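Local coordinates for methyltransferase-like protein (Saccharopolyspora spinosa, PDB 4PNE) that catalyses a [4+2] cycloaddition in spinosyn biosynthesis on a scaffold resembling S-adenosylmethionine-dependent methyltransferases, and holds S-adenosyl-L-homocysteine in this crystal, at residues L83-E86 and R87-D91; T47-L50 and N51-G55; R219-A223 and E224-E228. All blocks are in the same frame, centred on the assembly; numbering follows the deposited sequence.

Interaction 1 (L83-E86 and R87-D91); sequences LVAE and RTVLD
Thr88 folds its hydroxyl back onto the last turn of helix 73-88, where OG1 donates to Val84 O at 2.8 Å. The hydroxyl stands between the backbone N and the carbonyl carbon (chi1 59°) and approaches from above the carbonyl plane. Trp165 NE1, on strand 161-167, hydrogen-bonds to OG1 as well, so a small side chain that can both give and accept suits this buried spot. Val84 turns to the sheet, its branched methyls against Trp165, Met167 and Thr196. Ala85 O takes two amides as the helix ends: Val89 N at 2.8 Å, and Thr88 N at 3.2 Å from well above the carbonyl plane. Leu83, also buried, lies beside Arg87, pointing the same way; its CB sits over one guanidinium face, and NH1 reaches Leu83 O at 2.8 Å in a weak bond.

The Ala85 methyl touches Val89 CG2 only lightly, at 4.4 Å. The solvent side belongs to exposed Glu86 and the outer end of Arg87: Glu86 OE2 stays 4.0 Å from NH1 in a long salt bridge, whereas the main charge partner of Arg87 is Glu241, which pairs with NE. A threonine hydroxyl bonded to the carbonyl four residues earlier is common in helices, and an alpha-like and a 3-10-like amide on one oxygen are usual in a last turn; here that turn packs against the central sheet of a methyltransferase-like fold.

Interaction 2 (T47-L50 and N51-G55); sequences TPLL and NSVAG
Asn51 lies alongside Thr47, one helical turn earlier, and both side chains point the same way. The amide nitrogen ND2 comes to 3.7 Å from Thr47 CG2, in van der Waals contact. Asparagine suits this partly exposed place: its amide can sit at the helix surface while CB and CG rest against Thr47 O. Because CG2 is anti to the backbone N of Thr47 (chi1 -77° for OG1), the methyl faces Asn51 while OG1 is left to hydrogen-bond to Tyr43 O, back up the helix. Threonine thus satisfies its hydroxyl within the helix and packs its methyl. On another face, Leu49 CD1 meets Val53 CG2 at 3.9 Å, the two branched side chains crossing at an angle.

Behind these contacts stands the backbone of helix 36-54. Asn51 N bonds to Thr47 O at 2.9 Å with an N-H...O angle of 170°, and Val53 N bonds just as straight to Leu49 O. Ser52 N to Pro48 O and Ala54 N to Leu50 O continue the series. Proline has no N-H to offer the preceding turn, and the helix is kinked there, but its carbonyl still serves Ser52. Gly55 then leaves the helix with a positive phi of 83°, where a CB would press on the carbonyl oxygen before it.

The helix is wedged between three others: Thr47 and Asn51 touch Ile130 of helix 125-138, Leu49 packs on Ile265 and Tyr269 of helix 265-269, and Val53 meets Phe254 of helix 250-260. Leu50 joins Phe254 and also touches Ile60, which binds S-adenosyl-L-homocysteine, in the loop after the helix.

Interaction 3 (R219-A223 and E224-E228); sequences RICLA and EQLLE
Gln225 reaches back to Leu222, the N-cap residue of helix 223-233, and its OE1 accepts the Leu222 backbone N-H at 2.9 Å, with an N-H...O angle of 170°. The extended chain beyond CG (chi2 172°) gives glutamine the length for this, and NE2 is taken by Ser24 OG. Among the backbone bonds, Leu222 O receives both Leu226 N, in the carbonyl plane at 3.1 Å, and Gln225 N, from above it. Leu227 N bonds to Ala223 O.

Water mediates a second polar link. It accepts from Ala223 N at 2.8 Å, and it lies 2.8 Å from OE1 of Glu224, bent at chi2 (90°), to which it probably donates.

In van der Waals packing, Leu222 crosses the Gln225 chain and amide, its CD1 3.9 Å from Gln225 CD. Cys221 SG makes an apolar contact with Leu226 CG at 4.2 Å. Ala223, small, packs on Trp240 and Ala293, while Leu226 and Leu227 pack on Leu295.

The Gln225 bond is the half of a capping box made by the side chain three residues on; the other half cannot form, because leucine at the N-cap has no side-chain acceptor. Separately, water takes up Ala223 N, and the charge of Glu224 probably suits the positive end of the helix dipole.

All three contacts are local, each at a helix end, and none touches another: interactions 2 and 3 lie on opposite sides of the chain's centre. Interactions 1 and 2 end successive helices, 73-88 and 36-54, whereas interaction 3 starts helix 223-233. In each, buried side chains (Val84, Leu50, Leu226) face the fold and exposed ones (Glu86, Pro48, Glu224) face outward. Interactions 1 and 3 pack against the central sheet, 1 with polar as well as apolar side chains, and share strands 191-200 and 290-298; interaction 2 packs mainly among helices. Interactions 1 and 2 lie near the S-adenosyl-L-homocysteine, 3 farther away. Side-chain hydrogen bonds mark 1 and 3, while 2 relies on regular backbone bonds and van der Waals contacts.

Interaction 1 (L83-E86 and R87-D91)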
ATOM      1  N   LEU A  83      -7.209   8.245   7.374  1.00 12.97           N
ATOM      2  CA  LEU A  83      -6.089   8.878   8.072  1.00 14.64           C
ATOM      3  C   LEU A  83      -5.020   9.346   7.092  1.00 14.05           C
ATOM      4  O   LEU A  83      -4.494  10.441   7.224  1.00 12.65           O
ATOM      5  CB  LEU A  83      -5.442   7.912   9.063  1.00 17.58           C
ATOM      6  CG  LEU A  83      -6.311   7.561  10.247  1.00 17.30           C
ATOM      7  CD1 LEU A  83      -5.697   6.394  11.006  1.00 21.88           C
ATOM      8  CD2 LEU A  83      -6.410   8.802  11.165  1.00 18.30           C
ATOM      9  N   VAL A  84      -4.718   8.520   6.105  1.00 11.78           N
ATOM     10  CA  VAL A  84      -3.739   8.883   5.117  1.00 10.57           C
ATOM     11  C   VAL A  84      -4.250  10.080   4.282  1.00 10.62           C
ATOM     12  O   VAL A  84      -3.517  11.026   4.022  1.00 12.03           O
ATOM     13  CB  VAL A  84      -3.388   7.690   4.221  1.00 13.07           C
ATOM     14  CG1 VAL A  84      -2.494   8.122   3.030  1.00 13.05           C
ATOM     15  CG2 VAL A  84      -2.679   6.640   5.068  1.00 14.03           C
ATOM     16  N   ALA A  85      -5.524  10.062   3.913  1.00 11.52           N
ATOM     17  CA  ALA A  85      -6.062  11.158   3.118  1.00 12.98           C
ATOM     18  C   ALA A  85      -6.016  12.465   3.903  1.00  9.75           C
ATOM     19  O   ALA A  85      -5.735  13.537   3.328  1.00 11.48           O
ATOM     20  CB  ALA A  85      -7.461  10.852   2.680  1.00 14.47           C
ATOM     21  N   GLU A  86      -6.319  12.417   5.200  1.00 13.05           N
ATOM     22  CA  GLU A  86      -6.254  13.615   6.044  1.00 14.49           C
ATOM     23  C   GLU A  86      -4.901  14.290   5.966  1.00 16.32           C
ATOM     24  O   GLU A  86      -4.789  15.516   5.956  1.00 18.53           O
ATOM     25  CB  GLU A  86      -6.506  13.279   7.515  1.00 23.29           C
ATOM     26  CG  GLU A  86      -7.924  13.047   7.948  1.00 33.67           C
ATOM     27  CD  GLU A  86      -7.999  12.853   9.464  1.00 35.04           C
ATOM     28  OE1 GLU A  86      -8.790  12.005   9.939  1.00 44.54           O
ATOM     29  OE2 GLU A  86      -7.221  13.523  10.175  1.00 35.83           O
ATOM     30  N   ARG A  87      -3.858  13.481   5.871  1.00 11.48           N
ATOM     31  CA  ARG A  87      -2.484  13.958   5.972  1.00 17.31           C
ATOM     32  C   ARG A  87      -1.910  14.386   4.628  1.00 16.06           C
ATOM     33  O   ARG A  87      -0.847  15.019   4.578  1.00 14.97           O
ATOM     34  CB  ARG A  87      -1.604  12.866   6.590  1.00 20.45           C
ATOM     35  CG  ARG A  87      -1.847  12.613   8.063  1.00 21.71           C
ATOM     36  CD  ARG A  87      -1.504  11.164   8.433  1.00 17.32           C
ATOM     37  NE  ARG A  87      -1.709  10.852   9.843  1.00 22.69           N
ATOM     38  CZ  ARG A  87      -2.890  10.867  10.466  1.00 30.67           C
ATOM     39  NH1 ARG A  87      -4.003  11.228   9.826  1.00 23.76           N
ATOM     40  NH2 ARG A  87      -2.957  10.565  11.761  1.00 34.02           N
ATOM     41  N   THR A  88      -2.629  14.079   3.541  1.00 13.54           N
ATOM     42  CA  THR A  88      -2.060  14.212   2.209  1.00 13.72           C
ATOM     43  C   THR A  88      -2.930  14.990   1.220  1.00 13.00           C
ATOM     44  O   THR A  88      -2.405  15.542   0.266  1.00 17.95           O
ATOM     45  CB  THR A  88      -1.760  12.839   1.585  1.00 16.74           C
ATOM     46  OG1 THR A  88      -2.969  12.070   1.504  1.00 12.58           O
ATOM     47  CG2 THR A  88      -0.756  12.121   2.407  1.00 12.99           C
ATOM     48  N   VAL A  89      -4.236  15.056   1.449  1.00 14.88           N
ATOM     49  CA  VAL A  89      -5.136  15.742   0.525  1.00 14.98           C
ATOM     50  C   VAL A  89      -5.496  17.032   1.222  1.00 14.77           C
ATOM     51  O   VAL A  89      -6.368  17.065   2.078  1.00 18.01           O
ATOM     52  CB  VAL A  89      -6.379  14.906   0.186  1.00 17.76           C
ATOM     53  CG1 VAL A  89      -7.344  15.665  -0.712  1.00 15.91           C
ATOM     54  CG2 VAL A  89      -5.964  13.586  -0.484  1.00 16.18           C
ATOM     55  N   LEU A  90      -4.801  18.099   0.860  1.00 17.03           N
ATOM     56  CA  LEU A  90      -4.846  19.310   1.659  1.00 17.99           C
ATOM     57  C   LEU A  90      -5.815  20.343   1.081  1.00 25.30           C
ATOM     58  O   LEU A  90      -6.117  21.346   1.731  1.00 20.66           O
ATOM     59  CB  LEU A  90      -3.446  19.899   1.773  1.00 19.29           C
ATOM     60  CG  LEU A  90      -2.339  18.962   2.282  1.00 19.61           C
ATOM     61  CD1 LEU A  90      -1.036  19.727   2.365  1.00 21.37           C
ATOM     62  CD2 LEU A  90      -2.686  18.323   3.619  1.00 22.93           C
ATOM     63  N   ASP A  91      -6.332  20.083  -0.119  1.00 19.19           N
ATOM     64  CA  ASP A  91      -7.274  20.990  -0.749  1.00 18.67           C
ATOM     65  C   ASP A  91      -8.011  20.266  -1.860  1.00 19.30           C
ATOM     66  O   ASP A  91      -7.607  19.181  -2.243  1.00 18.44           O
ATOM     67  CB  ASP A  91      -6.526  22.201  -1.310  1.00 24.05           C
ATOM     68  CG  ASP A  91      -7.374  23.446  -1.355  1.00 34.35           C
ATOM     69  OD1 ASP A  91      -8.630  23.341  -1.336  1.00 33.19           O
ATOM     70  OD2 ASP A  91      -6.765  24.537  -1.386  1.00 34.07           O
TER

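Interaction 2 (T47-L50 and N51-G55)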
ATOM      1  N   THR A  47      -5.300 -11.822  -6.909  1.00 21.19           N
ATOM      2  CA  THR A  47      -6.433 -10.901  -6.873  1.00 20.29           C
ATOM      3  C   THR A  47      -7.804 -11.536  -6.718  1.00 16.16           C
ATOM      4  O   THR A  47      -8.581 -11.086  -5.855  1.00 19.59           O
ATOM      5  CB  THR A  47      -6.451 -10.045  -8.156  1.00 24.92           C
ATOM      6  OG1 THR A  47      -5.460  -9.042  -8.027  1.00 22.31           O
ATOM      7  CG2 THR A  47      -7.795  -9.359  -8.358  1.00 24.13           C
ATOM      8  N   PRO A  48      -8.129 -12.557  -7.534  1.00 18.73           N
ATOM      9  CA  PRO A  48      -9.450 -13.178  -7.383  1.00 20.98           C
ATOM     10  C   PRO A  48      -9.667 -13.758  -5.966  1.00 15.31           C
ATOM     11  O   PRO A  48     -10.775 -13.711  -5.456  1.00 18.34           O
ATOM     12  CB  PRO A  48      -9.445 -14.292  -8.436  1.00 24.98           C
ATOM     13  CG  PRO A  48      -8.374 -13.943  -9.377  1.00 23.61           C
ATOM     14  CD  PRO A  48      -7.342 -13.193  -8.598  1.00 18.71           C
ATOM     15  N   LEU A  49      -8.612 -14.267  -5.342  1.00 16.89           N
ATOM     16  CA  LEU A  49      -8.708 -14.811  -3.989  1.00 16.62           C
ATOM     17  C   LEU A  49      -8.974 -13.684  -3.002  1.00 14.85           C
ATOM     18  O   LEU A  49      -9.871 -13.800  -2.166  1.00 14.77           O
ATOM     19  CB  LEU A  49      -7.421 -15.574  -3.598  1.00 14.65           C
ATOM     20  CG  LEU A  49      -7.384 -16.128  -2.171  1.00 14.48           C
ATOM     21  CD1 LEU A  49      -8.634 -16.897  -1.768  1.00 26.02           C
ATOM     22  CD2 LEU A  49      -6.142 -16.999  -1.966  1.00 21.65           C
ATOM     23  N   LEU A  50      -8.229 -12.590  -3.111  1.00 14.27           N
ATOM     24  CA  LEU A  50      -8.450 -11.451  -2.209  1.00 12.09           C
ATOM     25  C   LEU A  50      -9.840 -10.901  -2.345  1.00 13.69           C
ATOM     26  O   LEU A  50     -10.494 -10.586  -1.350  1.00 14.05           O
ATOM     27  CB  LEU A  50      -7.456 -10.314  -2.453  1.00 14.65           C
ATOM     28  CG  LEU A  50      -5.983 -10.625  -2.279  1.00 16.56           C
ATOM     29  CD1 LEU A  50      -5.149  -9.374  -2.489  1.00 18.22           C
ATOM     30  CD2 LEU A  50      -5.732 -11.169  -0.895  1.00 13.96           C
ATOM     31  N   ASN A  51     -10.303 -10.767  -3.582  1.00 14.48           N
ATOM     32  CA  ASN A  51     -11.659 -10.288  -3.801  1.00 15.03           C
ATOM     33  C   ASN A  51     -12.699 -11.216  -3.190  1.00 14.91           C
ATOM     34  O   ASN A  51     -13.653 -10.765  -2.577  1.00 15.16           O
ATOM     35  CB  ASN A  51     -11.897 -10.114  -5.289  1.00 15.39           C
ATOM     36  CG  ASN A  51     -11.108  -8.942  -5.871  1.00 18.55           C
ATOM     37  OD1 ASN A  51     -10.382  -8.230  -5.161  1.00 19.77           O
ATOM     38  ND2 ASN A  51     -11.267  -8.732  -7.172  1.00 24.65           N
ATOM     39  N   SER A  52     -12.490 -12.514  -3.338  1.00 15.56           N
ATOM     40  CA  SER A  52     -13.387 -13.490  -2.754  1.00 16.26           C
ATOM     41  C   SER A  52     -13.425 -13.372  -1.242  1.00 16.45           C
ATOM     42  O   SER A  52     -14.496 -13.379  -0.641  1.00 17.36           O
ATOM     43  CB  SER A  52     -12.983 -14.898  -3.160  1.00 20.68           C
ATOM     44  OG  SER A  52     -13.895 -15.834  -2.632  1.00 24.22           O
ATOM     45  N   VAL A  53     -12.252 -13.313  -0.621  1.00 16.35           N
ATOM     46  CA  VAL A  53     -12.187 -13.172   0.838  1.00 13.91           C
ATOM     47  C   VAL A  53     -12.890 -11.882   1.318  1.00 17.53           C
ATOM     48  O   VAL A  53     -13.634 -11.878   2.302  1.00 18.32           O
ATOM     49  CB  VAL A  53     -10.719 -13.223   1.306  1.00 13.67           C
ATOM     50  CG1 VAL A  53     -10.602 -12.961   2.779  1.00 15.24           C
ATOM     51  CG2 VAL A  53     -10.080 -14.562   0.984  1.00 15.82           C
ATOM     52  N   ALA A  54     -12.693 -10.798   0.574  1.00 14.25           N
ATOM     53  CA  ALA A  54     -13.170  -9.476   0.953  1.00 16.59           C
ATOM     54  C   ALA A  54     -14.639  -9.210   0.646  1.00 17.54           C
ATOM     55  O   ALA A  54     -15.239  -8.286   1.207  1.00 22.21           O
ATOM     56  CB  ALA A  54     -12.316  -8.443   0.262  1.00 14.40           C
ATOM     57  N   GLY A  55     -15.213 -10.002  -0.256  1.00 15.83           N
ATOM     58  CA  GLY A  55     -16.541  -9.757  -0.782  1.00 16.53           C
ATOM     59  C   GLY A  55     -16.621  -8.756  -1.915  1.00 23.01           C
ATOM     60  O   GLY A  55     -17.677  -8.160  -2.111  1.00 23.29           O
TER

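Interaction 3 (R219-A223 and E224-E228)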
ATOM      1  N   ARG A 219       9.621  -8.001   2.335  1.00 15.13           N
ATOM      2  CA  ARG A 219      10.909  -7.517   2.851  1.00 16.62           C
ATOM      3  C   ARG A 219      10.754  -7.029   4.315  1.00 14.20           C
ATOM      4  O   ARG A 219       9.806  -6.338   4.634  1.00 16.76           O
ATOM      5  CB  ARG A 219      11.415  -6.393   1.938  1.00 19.20           C
ATOM      6  CG  ARG A 219      12.651  -5.697   2.399  1.00 22.24           C
ATOM      7  CD  ARG A 219      12.928  -4.488   1.513  1.00 25.65           C
ATOM      8  NE  ARG A 219      13.650  -4.833   0.281  1.00 25.95           N
ATOM      9  CZ  ARG A 219      13.225  -4.577  -0.958  1.00 29.21           C
ATOM     10  NH1 ARG A 219      12.040  -4.029  -1.163  1.00 22.98           N
ATOM     11  NH2 ARG A 219      13.975  -4.906  -2.005  1.00 26.05           N
ATOM     12  N   ILE A 220      11.659  -7.437   5.200  1.00 16.06           N
ATOM     13  CA  ILE A 220      11.657  -6.968   6.584  1.00 15.31           C
ATOM     14  C   ILE A 220      12.410  -5.641   6.651  1.00 15.27           C
ATOM     15  O   ILE A 220      13.543  -5.517   6.175  1.00 16.54           O
ATOM     16  CB  ILE A 220      12.302  -7.989   7.554  1.00 14.90           C
ATOM     17  CG1 ILE A 220      11.640  -9.364   7.398  1.00 16.12           C
ATOM     18  CG2 ILE A 220      12.261  -7.491   9.018  1.00 18.90           C
ATOM     19  CD1 ILE A 220      11.980 -10.338   8.492  1.00 20.08           C
ATOM     20  N   CYS A 221      11.772  -4.649   7.251  1.00 11.75           N
ATOM     21  CA  CYS A 221      12.346  -3.330   7.348  1.00 12.30           C
ATOM     22  C   CYS A 221      11.859  -2.652   8.633  1.00 10.89           C
ATOM     23  O   CYS A 221      10.656  -2.713   8.948  1.00 12.13           O
ATOM     24  CB  CYS A 221      11.930  -2.548   6.093  1.00 14.49           C
ATOM     25  SG  CYS A 221      12.577  -0.916   5.895  1.00 15.50           S
ATOM     26  N   LEU A 222      12.738  -1.944   9.327  1.00 12.86           N
ATOM     27  CA  LEU A 222      12.317  -1.049  10.413  1.00 15.56           C
ATOM     28  C   LEU A 222      11.707   0.255   9.871  1.00 13.27           C
ATOM     29  O   LEU A 222      12.116   0.738   8.827  1.00 13.80           O
ATOM     30  CB  LEU A 222      13.506  -0.681  11.301  1.00 13.97           C
ATOM     31  CG  LEU A 222      14.219  -1.832  11.999  1.00 16.41           C
ATOM     32  CD1 LEU A 222      15.581  -1.365  12.505  1.00 22.55           C
ATOM     33  CD2 LEU A 222      13.383  -2.327  13.145  1.00 17.47           C
ATOM     34  N   ALA A 223      10.760   0.845  10.594  1.00 11.67           N
ATOM     35  CA  ALA A 223      10.266   2.157  10.242  1.00 13.94           C
ATOM     36  C   ALA A 223      11.405   3.169  10.184  1.00 14.91           C
ATOM     37  O   ALA A 223      11.428   4.043   9.323  1.00 14.21           O
ATOM     38  CB  ALA A 223       9.216   2.615  11.225  1.00 11.11           C
ATOM     39  N   GLU A 224      12.346   3.036  11.112  1.00 16.45           N
ATOM     40  CA  GLU A 224      13.503   3.913  11.176  1.00 17.18           C
ATOM     41  C   GLU A 224      14.335   3.838   9.892  1.00 12.85           C
ATOM     42  O   GLU A 224      14.932   4.836   9.480  1.00 15.03           O
ATOM     43  CB  GLU A 224      14.367   3.551  12.397  1.00 15.14           C
ATOM     44  CG  GLU A 224      13.667   3.759  13.760  1.00 17.99           C
ATOM     45  CD  GLU A 224      12.902   2.539  14.293  1.00 20.31           C
ATOM     46  OE1 GLU A 224      12.485   1.631  13.523  1.00 16.49           O
ATOM     47  OE2 GLU A 224      12.702   2.503  15.522  1.00 24.18           O
ATOM     48  N   GLN A 225      14.343   2.664   9.261  1.00 13.11           N
ATOM     49  CA  GLN A 225      15.102   2.441   8.015  1.00 14.10           C
ATOM     50  C   GLN A 225      14.379   3.065   6.827  1.00 16.63           C
ATOM     51  O   GLN A 225      14.991   3.634   5.927  1.00 16.90           O
ATOM     52  CB  GLN A 225      15.327   0.947   7.791  1.00 12.19           C
ATOM     53  CG  GLN A 225      16.355   0.395   8.774  1.00 15.77           C
ATOM     54  CD  GLN A 225      16.489  -1.114   8.744  1.00 17.06           C
ATOM     55  OE1 GLN A 225      15.511  -1.856   8.646  1.00 16.27           O
ATOM     56  NE2 GLN A 225      17.713  -1.580   8.868  1.00 19.02           N
ATOM     57  N   LEU A 226      13.060   2.934   6.833  1.00 13.36           N
ATOM     58  CA  LEU A 226      12.217   3.601   5.849  1.00 15.23           C
ATOM     59  C   LEU A 226      12.403   5.127   5.914  1.00 14.39           C
ATOM     60  O   LEU A 226      12.541   5.793   4.894  1.00 15.96           O
ATOM     61  CB  LEU A 226      10.740   3.253   6.073  1.00 15.12           C
ATOM     62  CG  LEU A 226      10.053   2.303   5.118  1.00 27.63           C
ATOM     63  CD1 LEU A 226       8.628   2.080   5.615  1.00 29.55           C
ATOM     64  CD2 LEU A 226      10.034   2.908   3.731  1.00 29.19           C
ATOM     65  N   LEU A 227      12.394   5.670   7.135  1.00 14.05           N
ATOM     66  CA  LEU A 227      12.580   7.102   7.331  1.00 15.02           C
ATOM     67  C   LEU A 227      13.896   7.560   6.776  1.00 14.87           C
ATOM     68  O   LEU A 227      13.978   8.569   6.078  1.00 16.00           O
ATOM     69  CB  LEU A 227      12.522   7.489   8.800  1.00 20.64           C
ATOM     70  CG  LEU A 227      11.129   7.580   9.386  1.00 25.04           C
ATOM     71  CD1 LEU A 227      11.265   7.621  10.880  1.00 25.54           C
ATOM     72  CD2 LEU A 227      10.404   8.801   8.866  1.00 25.23           C
ATOM     73  N   GLU A 228      14.944   6.799   7.062  1.00 15.22           N
ATOM     74  CA  GLU A 228      16.260   7.178   6.619  1.00 19.47           C
ATOM     75  C   GLU A 228      16.395   7.128   5.078  1.00 14.08           C
ATOM     76  O   GLU A 228      17.025   7.993   4.472  1.00 16.59           O
ATOM     77  CB  GLU A 228      17.300   6.310   7.305  1.00 24.52           C
ATOM     78  CG  GLU A 228      18.708   6.797   7.088  1.00 29.40           C
ATOM     79  CD  GLU A 228      18.891   8.301   7.359  1.00 27.92           C
ATOM     80  OE1 GLU A 228      18.265   8.831   8.307  1.00 32.35           O
ATOM     81  OE2 GLU A 228      19.667   8.944   6.618  1.00 32.66           O
TER
HETATM   82  O   HOH W   1      10.131   0.092  13.261  1.00 15.13           O